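Local coordinates for protein TssK (Serratia sp. FS14, PDB 5Y0E) that probably serves as a trimeric baseplate component of the bacterial type VI secretion system, linking the baseplate to the membrane complex, at residues Leu210-Ser214 / Ile241-Leu245; Ile203-Gln207 / Val248-Tyr252; Ala101-Tyr105 / Ala120-Tyr124; Gly40-Gly44 / Gly67-Asp71. All coordinates share one frame; numbering follows the deposited sequence.

Interaction 1: Leu210-Ser214 / Ile241-Leu245; sequences LQQRS and INRHL
Ile241 of helix 229-253 lays its CG2 methyl against Leu210 of helix 197-222, where these two consecutive helices pack as an antiparallel hairpin in the helical bundle of TssK. Their segment axes approach to 9.7 Å, with 142° between the N-to-C directions. Because CG2 of Ile241 is anti to the backbone N, it faces the partner helix and comes within 4.0 Å of Leu210 CD2, and it also rests near the carbonyl oxygen of Leu210. The other branch of Ile241 runs on extended and brings CD1 to 3.8 Å from CB of Arg213. It meets just the root of that side chain, whose bent chain carries the guanidinium away to Gln216. Asn242 starts out away from the facing helix, yet its OD1 returns to Ser214 OG at 3.1 Å. This hydrogen bond is weak and the place of the hydroxyl is doubtful, whereas ND2 of Asn242 is bonded to Ser275 and Arg280 of the second subunit. His244 offers its main chain and CB rather than its ring: CD1 of Leu210 lies 3.7 Å from His244 O, while the imidazole turns off to stack on Phe269 and bonds Leu240 O through ND1. Leu245 closes the interface with a fork whose two methyls serve different neighbours. Its CD1 packs on Ser214 CB at 4.0 Å, and its CD2 touches both Leu210 CB and Gln211 CG, 4.0 Å from each.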
loop_
_atom_site.group_PDB
_atom_site.type_symbol
_atom_site.label_atom_id
_atom_site.label_comp_id
_atom_site.label_asym_id
_atom_site.label_seq_id
_atom_site.Cartn_x
_atom_site.Cartn_y
_atom_site.Cartn_z
ATOM N N LEU A 210 -0.468 -3.598 16.293
ATOM C CA LEU A 210 -1.155 -2.350 16.032
ATOM C C LEU A 210 -2.503 -2.308 16.729
ATOM O O LEU A 210 -2.925 -1.250 17.190
ATOM C CB LEU A 210 -1.299 -2.128 14.541
ATOM C CG LEU A 210 0.017 -2.001 13.806
ATOM C CD1 LEU A 210 -0.220 -1.976 12.318
ATOM C CD2 LEU A 210 0.765 -0.775 14.245
ATOM N N GLN A 211 -3.176 -3.441 16.869
ATOM C CA GLN A 211 -4.426 -3.392 17.606
ATOM C C GLN A 211 -4.171 -3.133 19.078
ATOM O O GLN A 211 -4.931 -2.410 19.726
ATOM C CB GLN A 211 -5.224 -4.671 17.397
ATOM C CG GLN A 211 -5.798 -4.787 15.997
ATOM C CD GLN A 211 -6.084 -6.207 15.607
ATOM O OE1 GLN A 211 -5.579 -7.136 16.221
ATOM N NE2 GLN A 211 -6.885 -6.388 14.578
ATOM N N GLN A 212 -3.088 -3.686 19.613
ATOM C CA GLN A 212 -2.800 -3.489 21.022
ATOM C C GLN A 212 -2.443 -2.033 21.303
ATOM O O GLN A 212 -3.027 -1.401 22.188
ATOM C CB GLN A 212 -1.699 -4.449 21.457
ATOM C CG GLN A 212 -2.170 -5.885 21.533
ATOM C CD GLN A 212 -1.071 -6.916 21.316
ATOM O OE1 GLN A 212 0.083 -6.582 21.145
ATOM N NE2 GLN A 212 -1.441 -8.177 21.324
ATOM N N ARG A 213 -1.538 -1.462 20.523
ATOM C CA ARG A 213 -1.098 -0.117 20.847
ATOM C C ARG A 213 -2.194 0.890 20.580
ATOM O O ARG A 213 -2.321 1.889 21.293
ATOM C CB ARG A 213 0.167 0.233 20.064
ATOM C CG ARG A 213 1.367 -0.610 20.447
ATOM C CD ARG A 213 1.504 -0.741 21.919
ATOM N NE ARG A 213 1.578 0.543 22.590
ATOM C CZ ARG A 213 1.068 0.775 23.794
ATOM N NH1 ARG A 213 0.438 -0.189 24.450
ATOM N NH2 ARG A 213 1.161 1.986 24.321
ATOM N N SER A 214 -2.990 0.638 19.556
ATOM C CA SER A 214 -4.129 1.485 19.247
ATOM C C SER A 214 -5.128 1.526 20.392
ATOM O O SER A 214 -5.622 2.589 20.772
ATOM C CB SER A 214 -4.795 0.951 17.993
ATOM O OG SER A 214 -5.477 1.975 17.359
ATOM N N ILE A 241 -0.181 4.950 13.920
ATOM C CA ILE A 241 -0.689 3.610 14.147
ATOM C C ILE A 241 -2.032 3.416 13.439
ATOM O O ILE A 241 -2.284 2.371 12.842
ATOM C CB ILE A 241 -0.768 3.355 15.664
ATOM C CG1 ILE A 241 0.641 3.375 16.258
ATOM C CG2 ILE A 241 -1.437 2.071 15.990
ATOM C CD1 ILE A 241 0.679 3.255 17.744
ATOM N N ASN A 242 -2.888 4.430 13.455
ATOM C CA ASN A 242 -4.232 4.265 12.910
ATOM C C ASN A 242 -4.214 4.098 11.396
ATOM O O ASN A 242 -4.945 3.273 10.860
ATOM C CB ASN A 242 -5.102 5.436 13.324
ATOM C CG ASN A 242 -5.618 5.288 14.722
ATOM O OD1 ASN A 242 -5.657 4.197 15.249
ATOM N ND2 ASN A 242 -6.041 6.378 15.318
ATOM N N ARG A 243 -3.366 4.847 10.700
ATOM C CA ARG A 243 -3.206 4.653 9.267
ATOM C C ARG A 243 -2.863 3.210 8.926
ATOM O O ARG A 243 -3.372 2.661 7.948
ATOM C CB ARG A 243 -2.124 5.577 8.720
ATOM C CG ARG A 243 -1.831 5.317 7.260
ATOM C CD ARG A 243 -0.516 5.852 6.787
ATOM N NE ARG A 243 -0.175 7.105 7.446
ATOM C CZ ARG A 243 1.040 7.638 7.468
ATOM N NH1 ARG A 243 2.023 7.025 6.862
ATOM N NH2 ARG A 243 1.270 8.778 8.102
ATOM N N HIS A 244 -1.999 2.586 9.710
ATOM C CA HIS A 244 -1.539 1.244 9.415
ATOM C C HIS A 244 -2.471 0.151 9.927
ATOM O O HIS A 244 -2.383 -0.980 9.466
ATOM C CB HIS A 244 -0.117 1.083 9.962
ATOM C CG HIS A 244 0.879 1.899 9.217
ATOM N ND1 HIS A 244 1.201 3.183 9.575
ATOM C CD2 HIS A 244 1.576 1.641 8.089
ATOM C CE1 HIS A 244 2.066 3.678 8.711
ATOM N NE2 HIS A 244 2.303 2.764 7.796
ATOM N N LEU A 245 -3.361 0.458 10.864
ATOM C CA LEU A 245 -4.478 -0.435 11.135
ATOM C C LEU A 245 -5.224 -0.784 9.851
ATOM O O LEU A 245 -5.572 -1.948 9.606
ATOM C CB LEU A 245 -5.428 0.220 12.120
ATOM C CG LEU A 245 -5.218 -0.058 13.598
ATOM C CD1 LEU A 245 -6.358 0.557 14.382
ATOM C CD2 LEU A 245 -5.149 -1.539 13.836
#

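Interaction 2: Ile203-Gln207 / Val248-Tyr252; sequences INDLQ and VSHAY
A water links Gln207 to Ser249, donating to Gln207 OE1 at 3.2 Å and lying 3.0 Å from Ser249 OG. The same OE1 also sits 3.5 Å from Ser249 CA, so the amide oxygen rests close against the opposite helix. Gln207 reaches this far because its CG is anti to the backbone N (chi1 175°) and the chain continues extended, crossing at about a right angle to the side chain of Tyr252. At its end NE2 stands 3.4 Å above the plane of the Tyr252 ring, over its centre, with the amide and ring planes 56° apart. Asn204 runs alongside the same tyrosine, pointing the same way, and its OD1 approaches Tyr252 CE1 obliquely at 3.6 Å. Next to these polar groups the antiparallel helices 197-222 and 229-253 meet through aliphatic groups. CG1 of Val248 packs on Gln207 CB at 3.7 Å, and its other methyl, CG2, touches both Ile203 CG2 and Leu206 CD2. Ile203 CG2 continues onto the backbone of Tyr252, 3.8 Å from its CA, and meets the tyrosine ring at its edge. Helix 259-273 lies against this apolar side, with Leu262 touching Ile203 and Ala251, and Trp266 touching Ile203 and Leu206. The helical bundle is thus packed here by Ile203, Leu206, Val248 and Ala251, while toward its margin one glutamine divides its amide between two tasks: the oxygen takes a water-borne bond and the nitrogen sits over the tyrosine ring, an arrangement consistent with an amide-aromatic contact.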
loop_
_atom_site.group_PDB
_atom_site.type_symbol
_atom_site.label_atom_id
_atom_site.label_comp_id
_atom_site.label_asym_id
_atom_site.label_seq_id
_atom_site.Cartn_x
_atom_site.Cartn_y
_atom_site.Cartn_z
ATOM N N ILE A 203 2.457 -10.525 8.915
ATOM C CA ILE A 203 1.264 -9.704 8.810
ATOM C C ILE A 203 0.415 -9.853 10.056
ATOM O O ILE A 203 -0.026 -8.872 10.655
ATOM C CB ILE A 203 0.470 -10.072 7.551
ATOM C CG1 ILE A 203 1.285 -9.789 6.303
ATOM C CG2 ILE A 203 -0.839 -9.331 7.508
ATOM C CD1 ILE A 203 0.576 -10.280 5.046
ATOM N N ASN A 204 0.186 -11.084 10.470
ATOM C CA ASN A 204 -0.716 -11.300 11.578
ATOM C C ASN A 204 -0.140 -10.741 12.869
ATOM O O ASN A 204 -0.864 -10.150 13.673
ATOM C CB ASN A 204 -1.035 -12.785 11.677
ATOM C CG ASN A 204 -2.002 -13.092 12.760
ATOM O OD1 ASN A 204 -3.126 -12.601 12.791
ATOM N ND2 ASN A 204 -1.571 -13.912 13.672
ATOM N N ASP A 205 1.164 -10.871 13.061
ATOM C CA ASP A 205 1.793 -10.279 14.232
ATOM C C ASP A 205 1.695 -8.764 14.217
ATOM O O ASP A 205 1.336 -8.149 15.220
ATOM C CB ASP A 205 3.248 -10.704 14.315
ATOM C CG ASP A 205 3.402 -12.124 14.741
ATOM O OD1 ASP A 205 2.479 -12.669 15.360
ATOM O OD2 ASP A 205 4.449 -12.697 14.448
ATOM N N LEU A 206 2.039 -8.141 13.098
ATOM C CA LEU A 206 2.019 -6.687 13.066
ATOM C C LEU A 206 0.617 -6.147 13.322
ATOM O O LEU A 206 0.447 -5.120 13.985
ATOM C CB LEU A 206 2.561 -6.192 11.739
ATOM C CG LEU A 206 2.492 -4.687 11.602
ATOM C CD1 LEU A 206 3.346 -4.057 12.676
ATOM C CD2 LEU A 206 2.942 -4.251 10.242
ATOM N N GLN A 207 -0.404 -6.849 12.840
ATOM C CA GLN A 207 -1.757 -6.381 13.066
ATOM C C GLN A 207 -2.097 -6.419 14.544
ATOM O O GLN A 207 -2.665 -5.467 15.077
ATOM C CB GLN A 207 -2.738 -7.200 12.229
ATOM C CG GLN A 207 -4.203 -6.862 12.476
ATOM C CD GLN A 207 -5.175 -7.498 11.477
ATOM O OE1 GLN A 207 -5.767 -6.814 10.656
ATOM N NE2 GLN A 207 -5.342 -8.797 11.560
ATOM N N VAL A 248 -2.730 -2.671 7.199
ATOM C CA VAL A 248 -2.393 -4.055 7.471
ATOM C C VAL A 248 -3.639 -4.911 7.401
ATOM O O VAL A 248 -3.581 -6.056 6.954
ATOM C CB VAL A 248 -1.655 -4.196 8.823
ATOM C CG1 VAL A 248 -2.587 -4.203 9.993
ATOM C CG2 VAL A 248 -0.830 -5.445 8.859
ATOM N N SER A 249 -4.785 -4.357 7.787
ATOM C CA SER A 249 -6.050 -5.052 7.589
ATOM C C SER A 249 -6.253 -5.426 6.131
ATOM O O SER A 249 -6.632 -6.549 5.810
ATOM C CB SER A 249 -7.198 -4.173 8.047
ATOM O OG SER A 249 -8.358 -4.941 8.128
ATOM N N HIS A 250 -6.024 -4.485 5.235
ATOM C CA HIS A 250 -6.126 -4.802 3.827
ATOM C C HIS A 250 -5.163 -5.918 3.456
ATOM O O HIS A 250 -5.536 -6.874 2.777
ATOM C CB HIS A 250 -5.856 -3.553 2.998
ATOM C CG HIS A 250 -6.210 -3.705 1.560
ATOM N ND1 HIS A 250 -7.514 -3.740 1.117
ATOM C CD2 HIS A 250 -5.435 -3.855 0.467
ATOM C CE1 HIS A 250 -7.521 -3.885 -0.191
ATOM N NE2 HIS A 250 -6.272 -3.966 -0.610
ATOM N N ALA A 251 -3.912 -5.809 3.900
ATOM C CA ALA A 251 -2.935 -6.854 3.628
ATOM C C ALA A 251 -3.397 -8.189 4.177
ATOM O O ALA A 251 -3.308 -9.216 3.505
ATOM C CB ALA A 251 -1.591 -6.467 4.232
ATOM N N TYR A 252 -3.911 -8.184 5.390
ATOM C CA TYR A 252 -4.316 -9.414 6.040
ATOM C C TYR A 252 -5.437 -10.105 5.291
ATOM O O TYR A 252 -5.510 -11.331 5.277
ATOM C CB TYR A 252 -4.736 -9.079 7.460
ATOM C CG TYR A 252 -5.261 -10.198 8.291
ATOM C CD1 TYR A 252 -4.400 -11.066 8.926
ATOM C CD2 TYR A 252 -6.622 -10.346 8.509
ATOM C CE1 TYR A 252 -4.863 -12.070 9.718
ATOM C CE2 TYR A 252 -7.096 -11.352 9.306
ATOM C CZ TYR A 252 -6.203 -12.212 9.907
ATOM O OH TYR A 252 -6.646 -13.225 10.703
HETATM O O HOH W 1 -8.905 -7.034 10.255
#

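Interaction 3: Ala101-Tyr105 / Ala120-Tyr124; sequences ALPTY and ALARY
Leu102, near the end of strand 96-103, sets its CD2 methyl over one face of the Arg123 guanidinium, 3.5 Å from NH1. The placing of its CG anti to the backbone N (chi1 -180°) carries the methyl there, and the side chain meets the arginine at about a right angle. The strand belongs to the mixed beta-sheet of the N-terminal part of TssK, and residues 120-124 form the irregular approach to strand 124-131 of the same sheet. Pro103 follows as the central apolar piece: its CB lies 3.6 Å from Leu121 O, and its CG 3.7 Å from Ala122 O, so the ring rides on the backbone of the loop. The carbonyl of Pro103 accepts a hydrogen bond from Arg123 NH1 at 3.2 Å. The bond is bent, with 135° at the hydrogen; the donor lies in the carbonyl plane, but the oxygen is tilted 28° out of the guanidinium plane. Past Thr104 the chain stays extended, and Tyr105 brings its CB to 3.7 Å from Arg123 CD, which also stands at the edge of the tyrosine ring; Tyr105 OH is bonded to Asn25. The stronger partner of Arg123 is Asp71, and NH2 bonds Thr73. The charge of the buried Arg123 is probably offset by the Asp71 carboxylate, while a carbonyl oxygen and packed aliphatic groups limit how its head can turn.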
loop_
_atom_site.group_PDB
_atom_site.type_symbol
_atom_site.label_atom_id
_atom_site.label_comp_id
_atom_site.label_asym_id
_atom_site.label_seq_id
_atom_site.Cartn_x
_atom_site.Cartn_y
_atom_site.Cartn_z
ATOM N N ALA A 101 15.301 -25.856 -9.893
ATOM C CA ALA A 101 15.950 -25.329 -11.060
ATOM C C ALA A 101 15.470 -25.834 -12.393
ATOM O O ALA A 101 14.827 -26.828 -12.491
ATOM C CB ALA A 101 17.433 -25.549 -10.942
ATOM N N LEU A 102 15.824 -25.105 -13.429
ATOM C CA LEU A 102 15.443 -25.436 -14.772
ATOM C C LEU A 102 16.521 -24.942 -15.657
ATOM O O LEU A 102 17.061 -23.901 -15.426
ATOM C CB LEU A 102 14.154 -24.735 -15.137
ATOM C CG LEU A 102 13.670 -25.028 -16.539
ATOM C CD1 LEU A 102 13.061 -26.406 -16.566
ATOM C CD2 LEU A 102 12.687 -23.981 -17.015
ATOM N N PRO A 103 16.846 -25.694 -16.687
ATOM C CA PRO A 103 17.888 -25.291 -17.607
ATOM C C PRO A 103 17.429 -24.147 -18.449
ATOM O O PRO A 103 16.275 -24.032 -18.733
ATOM C CB PRO A 103 18.049 -26.506 -18.484
ATOM C CG PRO A 103 17.547 -27.613 -17.676
ATOM C CD PRO A 103 16.403 -27.058 -16.936
ATOM N N THR A 104 18.351 -23.294 -18.827
ATOM C CA THR A 104 18.022 -22.161 -19.664
ATOM C C THR A 104 17.899 -22.608 -21.115
ATOM O O THR A 104 18.589 -23.526 -21.560
ATOM C CB THR A 104 19.095 -21.093 -19.541
ATOM O OG1 THR A 104 20.290 -21.579 -20.132
ATOM C CG2 THR A 104 19.375 -20.790 -18.084
ATOM N N TYR A 105 17.002 -21.956 -21.854
ATOM C CA TYR A 105 16.877 -22.237 -23.275
ATOM C C TYR A 105 18.108 -21.750 -24.017
ATOM O O TYR A 105 18.485 -20.583 -23.906
ATOM C CB TYR A 105 15.636 -21.573 -23.868
ATOM C CG TYR A 105 15.489 -21.881 -25.339
ATOM C CD1 TYR A 105 16.149 -21.129 -26.299
ATOM C CD2 TYR A 105 14.728 -22.951 -25.768
ATOM C CE1 TYR A 105 16.048 -21.429 -27.625
ATOM C CE2 TYR A 105 14.625 -23.253 -27.093
ATOM C CZ TYR A 105 15.285 -22.487 -28.016
ATOM O OH TYR A 105 15.181 -22.774 -29.352
ATOM N N ALA A 120 21.661 -33.380 -18.696
ATOM C CA ALA A 120 21.218 -32.981 -20.002
ATOM C C ALA A 120 20.449 -31.706 -19.832
ATOM O O ALA A 120 19.496 -31.639 -19.094
ATOM C CB ALA A 120 20.358 -34.050 -20.618
ATOM N N LEU A 121 20.879 -30.683 -20.526
ATOM C CA LEU A 121 20.228 -29.408 -20.410
ATOM C C LEU A 121 19.003 -29.151 -21.244
ATOM O O LEU A 121 18.784 -28.051 -21.688
ATOM C CB LEU A 121 21.245 -28.331 -20.673
ATOM C CG LEU A 121 22.442 -28.630 -19.804
ATOM C CD1 LEU A 121 23.610 -27.804 -20.270
ATOM C CD2 LEU A 121 22.090 -28.297 -18.377
ATOM N N ALA A 122 18.197 -30.164 -21.441
ATOM C CA ALA A 122 16.982 -30.007 -22.183
ATOM C C ALA A 122 15.903 -29.513 -21.259
ATOM O O ALA A 122 15.858 -29.878 -20.126
ATOM C CB ALA A 122 16.584 -31.317 -22.806
ATOM N N ARG A 123 15.021 -28.682 -21.759
ATOM C CA ARG A 123 13.976 -28.157 -20.935
ATOM C C ARG A 123 12.795 -29.080 -20.855
ATOM O O ARG A 123 12.045 -29.035 -19.921
ATOM C CB ARG A 123 13.541 -26.801 -21.451
ATOM C CG ARG A 123 14.484 -25.690 -21.076
ATOM C CD ARG A 123 14.296 -24.439 -21.890
ATOM N NE ARG A 123 13.017 -23.837 -21.630
ATOM C CZ ARG A 123 12.801 -22.893 -20.735
ATOM N NH1 ARG A 123 13.778 -22.435 -20.007
ATOM N NH2 ARG A 123 11.601 -22.400 -20.580
ATOM N N TYR A 124 12.645 -29.948 -21.828
ATOM C CA TYR A 124 11.503 -30.815 -21.818
ATOM C C TYR A 124 11.794 -32.277 -21.997
ATOM O O TYR A 124 12.762 -32.651 -22.602
ATOM C CB TYR A 124 10.539 -30.380 -22.905
ATOM C CG TYR A 124 9.897 -29.049 -22.664
ATOM C CD1 TYR A 124 8.735 -28.956 -21.967
ATOM C CD2 TYR A 124 10.459 -27.896 -23.142
ATOM C CE1 TYR A 124 8.145 -27.756 -21.741
ATOM C CE2 TYR A 124 9.875 -26.687 -22.920
ATOM C CZ TYR A 124 8.713 -26.628 -22.218
ATOM O OH TYR A 124 8.116 -25.434 -21.987
#

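Interaction 4: Gly40-Gly44 / Gly67-Asp71; sequences GCFWG and GIMPD
Gly44 and Ile68 pair as an antiparallel hydrogen-bonded couple where strands 44-50 and 62-68 begin and end. Gly44 N gives to Ile68 O at 2.8 Å, and Ile68 N gives to Gly44 O at 2.9 Å, at 163°. Gly67, with no CB to collide with Gly44 O, brings its CA to 3.1 Å from that oxygen, adding a CA-H...O contact. Around this pair Ile68 CG2 packs on Phe42 O at 3.6 Å and reaches the edge of the Phe42 ring. That ring also turns its edge to Pro70 O, 3.5 Å from CE1, and takes Trp43 CE3 over the centre of one face. The CG of Phe42 lies between backbone N and carbonyl carbon (chi1 57°), which sets the ring face under the Trp43 indole. Trp43 CB lies 3.3 Å from Ile68 O and 3.7 Å from Pro70 CA; the Trp43 and Pro70 side chains cross at about a right angle, CD1 4.2 Å from Pro70 CG. Farther out, Trp43 NE1 bonds Asp292, Trp43 O bonds His291, and Phe42 O bonds His38 of the second subunit. Two main-chain hydrogen bonds thus fix the strand pair, and Phe42, packed at its end, links it to a neighbouring copy.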
loop_
_atom_site.group_PDB
_atom_site.type_symbol
_atom_site.label_atom_id
_atom_site.label_comp_id
_atom_site.label_asym_id
_atom_site.label_seq_id
_atom_site.Cartn_x
_atom_site.Cartn_y
_atom_site.Cartn_z
ATOM N N GLY A 40 8.219 -5.968 -12.118
ATOM C CA GLY A 40 9.460 -6.297 -11.464
ATOM C C GLY A 40 9.254 -7.426 -10.472
ATOM O O GLY A 40 8.162 -7.631 -9.940
ATOM N N CYS A 41 10.324 -8.168 -10.230
ATOM C CA CYS A 41 10.305 -9.273 -9.272
ATOM C C CYS A 41 9.246 -10.288 -9.666
ATOM O O CYS A 41 8.439 -10.722 -8.847
ATOM C CB CYS A 41 10.082 -8.773 -7.842
ATOM S SG CYS A 41 11.229 -7.512 -7.298
ATOM N N PHE A 42 9.269 -10.667 -10.940
ATOM C CA PHE A 42 8.228 -11.476 -11.557
ATOM C C PHE A 42 8.375 -12.967 -11.303
ATOM O O PHE A 42 7.436 -13.710 -11.583
ATOM C CB PHE A 42 8.213 -11.226 -13.054
ATOM C CG PHE A 42 9.523 -11.491 -13.721
ATOM C CD1 PHE A 42 9.900 -12.767 -14.055
ATOM C CD2 PHE A 42 10.372 -10.462 -14.024
ATOM C CE1 PHE A 42 11.086 -13.009 -14.656
ATOM C CE2 PHE A 42 11.570 -10.714 -14.633
ATOM C CZ PHE A 42 11.920 -11.982 -14.948
ATOM N N TRP A 43 9.519 -13.414 -10.798
ATOM C CA TRP A 43 9.787 -14.813 -10.524
ATOM C C TRP A 43 9.499 -15.133 -9.070
ATOM O O TRP A 43 9.543 -14.258 -8.214
ATOM C CB TRP A 43 11.235 -15.147 -10.841
ATOM C CG TRP A 43 12.183 -14.402 -9.989
ATOM C CD1 TRP A 43 12.782 -14.842 -8.852
ATOM C CD2 TRP A 43 12.628 -13.065 -10.184
ATOM N NE1 TRP A 43 13.582 -13.867 -8.337
ATOM C CE2 TRP A 43 13.513 -12.768 -9.140
ATOM C CE3 TRP A 43 12.371 -12.090 -11.149
ATOM C CZ2 TRP A 43 14.144 -11.542 -9.031
ATOM C CZ3 TRP A 43 12.986 -10.882 -11.043
ATOM C CH2 TRP A 43 13.867 -10.608 -9.989
ATOM N N GLY A 44 9.199 -16.382 -8.800
ATOM C CA GLY A 44 9.051 -16.858 -7.447
ATOM C C GLY A 44 7.951 -17.876 -7.384
ATOM O O GLY A 44 7.426 -18.301 -8.402
ATOM N N GLY A 67 4.537 -21.287 -9.865
ATOM C CA GLY A 67 5.226 -20.020 -9.851
ATOM C C GLY A 67 5.846 -19.738 -11.202
ATOM O O GLY A 67 5.386 -20.234 -12.218
ATOM N N ILE A 68 6.905 -18.945 -11.177
ATOM C CA ILE A 68 7.608 -18.512 -12.369
ATOM C C ILE A 68 9.107 -18.536 -12.108
ATOM O O ILE A 68 9.577 -18.022 -11.091
ATOM C CB ILE A 68 7.151 -17.107 -12.792
ATOM C CG1 ILE A 68 5.789 -17.197 -13.456
ATOM C CG2 ILE A 68 8.115 -16.509 -13.763
ATOM C CD1 ILE A 68 4.942 -16.035 -13.202
ATOM N N MET A 69 9.849 -19.113 -13.023
ATOM C CA MET A 69 11.282 -19.198 -12.906
ATOM C C MET A 69 11.916 -17.883 -13.310
ATOM O O MET A 69 11.291 -17.052 -13.959
ATOM C CB MET A 69 11.805 -20.330 -13.778
ATOM C CG MET A 69 11.267 -21.692 -13.372
ATOM S SD MET A 69 11.742 -22.244 -11.712
ATOM C CE MET A 69 13.481 -22.376 -11.925
ATOM N N PRO A 70 13.157 -17.650 -12.908
ATOM C CA PRO A 70 13.786 -16.368 -13.230
ATOM C C PRO A 70 13.890 -16.096 -14.704
ATOM O O PRO A 70 13.958 -14.929 -15.092
ATOM C CB PRO A 70 15.164 -16.494 -12.578
ATOM C CG PRO A 70 14.905 -17.324 -11.428
ATOM C CD PRO A 70 13.875 -18.338 -11.831
ATOM N N ASP A 71 13.906 -17.121 -15.538
ATOM C CA ASP A 71 13.986 -16.927 -16.974
ATOM C C ASP A 71 12.627 -16.686 -17.616
ATOM O O ASP A 71 12.558 -16.547 -18.832
ATOM C CB ASP A 71 14.659 -18.121 -17.638
ATOM C CG ASP A 71 13.783 -19.325 -17.661
ATOM O OD1 ASP A 71 12.840 -19.401 -16.857
ATOM O OD2 ASP A 71 14.050 -20.209 -18.476
#

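Overall arrangement
From the N terminus, interaction 4 closes first, joining the chain after helix 17-37 to the end of strand 62-68. Interaction 3 follows in series, closing the loop between strands 96-103 and 124-131. The two touch directly: Arg123 NH1 and Asp71 OD2 form a 2.7 Å salt bridge, and Met69 CE packs on Ala101 and Leu102, so both beta-sheets of this part are tied together. Interaction 2 later closes the loop from 203-207 to 248-252, and interaction 1 is nested within it on the same two helices; Leu210 CD1 also meets Val248 CG1. Interaction 1 lies about 48 Å from interaction 3, centre to centre. All four contacts have segment residues that touch the second subunit.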